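PDB 6FF2: copper chaperone CopZ, which sequesters Cu(+) inside the cell, carries it and delivers it to the copper-exporting P-type ATPase CopA. Local coordinates for residues A[44-49]-A[54-59]. Sequence-based numbering, arbitrary orientation. Where two conformers were deposited one is given.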
loop_
_atom_site.group_PDB
_atom_site.type_symbol
_atom_site.label_atom_id
_atom_site.label_comp_id
_atom_site.label_asym_id
_atom_site.label_seq_id
_atom_site.Cartn_x
_atom_site.Cartn_y
_atom_site.Cartn_z
ATOM N N VAL A 44 16.086 10.856 5.500
ATOM C CA VAL A 44 15.705 10.884 6.923
ATOM C C VAL A 44 16.529 11.981 7.586
ATOM O O VAL A 44 17.754 12.037 7.416
ATOM C CB VAL A 44 16.018 9.537 7.560
ATOM C CG1 VAL A 44 15.664 9.557 9.015
ATOM C CG2 VAL A 44 15.319 8.389 6.857
ATOM N N GLN A 45 15.844 12.864 8.265
ATOM C CA GLN A 45 16.456 13.895 9.125
ATOM C C GLN A 45 16.396 13.369 10.564
ATOM O O GLN A 45 15.316 12.971 11.059
ATOM C CB GLN A 45 15.706 15.209 9.029
ATOM C CG GLN A 45 15.671 15.773 7.616
ATOM C CD GLN A 45 16.976 16.389 7.198
ATOM O OE1 GLN A 45 17.798 16.790 8.034
ATOM N NE2 GLN A 45 17.161 16.513 5.926
ATOM N N TYR A 46 17.524 13.413 11.272
ATOM C CA TYR A 46 17.588 12.777 12.573
ATOM C C TYR A 46 18.704 13.356 13.444
ATOM O O TYR A 46 19.635 13.988 12.902
ATOM C CB TYR A 46 17.815 11.268 12.413
ATOM C CG TYR A 46 19.183 10.855 11.866
ATOM C CD1 TYR A 46 19.546 11.037 10.556
ATOM C CD2 TYR A 46 20.146 10.276 12.715
ATOM C CE1 TYR A 46 20.784 10.649 10.057
ATOM C CE2 TYR A 46 21.388 9.895 12.237
ATOM C CZ TYR A 46 21.718 10.078 10.894
ATOM O OH TYR A 46 22.912 9.693 10.441
ATOM N N ASP A 47 18.587 13.089 14.747
ATOM C CA ASP A 47 19.615 13.466 15.730
ATOM C C ASP A 47 20.549 12.255 15.824
ATOM O O ASP A 47 20.119 11.201 16.338
ATOM C CB ASP A 47 18.961 13.769 17.065
ATOM C CG ASP A 47 19.975 14.151 18.171
ATOM O OD1 ASP A 47 21.173 13.884 17.961
ATOM O OD2 ASP A 47 19.502 14.660 19.193
ATOM N N ASP A 48 21.760 12.396 15.310
ATOM C CA ASP A 48 22.712 11.285 15.199
ATOM C C ASP A 48 23.300 10.912 16.570
ATOM O O ASP A 48 23.988 9.886 16.675
ATOM C CB ASP A 48 23.796 11.487 14.161
ATOM C CG ASP A 48 24.808 12.554 14.551
ATOM O OD1 ASP A 48 24.537 13.399 15.407
ATOM O OD2 ASP A 48 25.871 12.607 13.938
ATOM N N SER A 49 22.946 11.632 17.626
ATOM C CA SER A 49 23.296 11.187 18.972
ATOM C C SER A 49 22.283 10.220 19.500
ATOM O O SER A 49 22.565 9.462 20.451
ATOM C CB SER A 49 23.406 12.356 19.933
ATOM O OG SER A 49 24.599 13.015 19.671
ATOM N N SER A 54 21.291 1.817 11.516
ATOM C CA SER A 54 20.832 0.427 11.662
ATOM C C SER A 54 19.361 0.326 12.092
ATOM O O SER A 54 18.630 -0.561 11.635
ATOM C CB SER A 54 21.806 -0.251 12.633
ATOM O OG SER A 54 21.751 0.331 13.954
ATOM N N GLN A 55 18.903 1.200 12.980
ATOM C CA GLN A 55 17.529 1.224 13.430
ATOM C C GLN A 55 16.595 1.612 12.256
ATOM O O GLN A 55 15.475 1.103 12.141
ATOM C CB GLN A 55 17.364 2.192 14.590
ATOM C CG GLN A 55 18.057 1.785 15.889
ATOM C CD GLN A 55 18.017 2.932 16.856
ATOM O OE1 GLN A 55 19.040 3.653 16.985
ATOM N NE2 GLN A 55 16.857 3.181 17.476
ATOM N N MET A 56 17.019 2.545 11.406
ATOM C CA MET A 56 16.216 2.924 10.258
ATOM C C MET A 56 16.070 1.779 9.267
ATOM O O MET A 56 14.973 1.524 8.750
ATOM C CB MET A 56 16.866 4.134 9.558
ATOM C CG MET A 56 17.061 5.371 10.455
ATOM S SD MET A 56 18.048 6.571 9.557
ATOM C CE MET A 56 18.650 7.581 10.951
ATOM N N LYS A 57 17.190 1.137 8.949
ATOM C CA LYS A 57 17.170 -0.007 8.035
ATOM C C LYS A 57 16.251 -1.077 8.580
ATOM O O LYS A 57 15.495 -1.691 7.802
ATOM C CB LYS A 57 18.581 -0.545 7.807
ATOM C CG LYS A 57 19.445 0.415 7.013
ATOM C CD LYS A 57 20.864 -0.096 6.836
ATOM C CE LYS A 57 21.610 0.855 5.958
ATOM N NZ LYS A 57 22.682 0.206 5.199
ATOM N N ASP A 58 16.355 -1.364 9.880
ATOM C CA ASP A 58 15.493 -2.432 10.422
ATOM C C ASP A 58 14.044 -2.074 10.314
ATOM O O ASP A 58 13.206 -2.948 10.039
ATOM C CB ASP A 58 15.836 -2.701 11.887
ATOM C CG ASP A 58 17.060 -3.505 12.063
ATOM O OD1 ASP A 58 17.659 -4.000 11.071
ATOM O OD2 ASP A 58 17.461 -3.600 13.266
ATOM N N ALA A 59 13.703 -0.807 10.574
ATOM C CA ALA A 59 12.307 -0.379 10.523
ATOM C C ALA A 59 11.749 -0.539 9.117
ATOM O O ALA A 59 10.568 -0.910 8.940
ATOM C CB ALA A 59 12.162 1.058 10.994
#
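In the ferredoxin-like βαββαβ fold of heavy-metal-associated domains, two helices pack on one face of an antiparallel sheet, and the contact of Val44 and Tyr46 with Met56 is a compact example of how helix 53-62 packs against the end of strand 41-46. From segment 54-59 the contact is made by Met56 alone. Its side chain leaves the helix with CG anti to the carbonyl carbon (chi1 -58°) and runs extended from there, which carries the sulfur and terminal methyl across to the side chains of the strand. Val44 and Tyr46, which flank Gln45 in the strand, both start out toward the helix, whereas Gln45 starts out away from it, the usual alternation of a β-strand. Met56 SD lies 3.9 Å from Val44 CG1, and the two side chains slip past one another in opposite senses. Beyond the sulfur, the chain meets the Tyr46 side chain at about a right angle in a Met-aromatic contact: Met56 SD stays 4.9 Å from the centroid of the Tyr46 ring, behind the methyl, which makes the CH-pi contact. Leu24 of helix 14-25 touches both Val44 and Met56, so the second helix joins the same buried cluster, away from the copper site at Cys13 and Cys16. Past the strand, the chain makes an Asx turn, in which Ser49 N donates to Asp47 OD1 at 2.9 Å from above the carboxylate plane. At the aromatic end, Met56 CE sits over one face of the Tyr46 ring, 3.4 Å from its centroid and 11° off its normal.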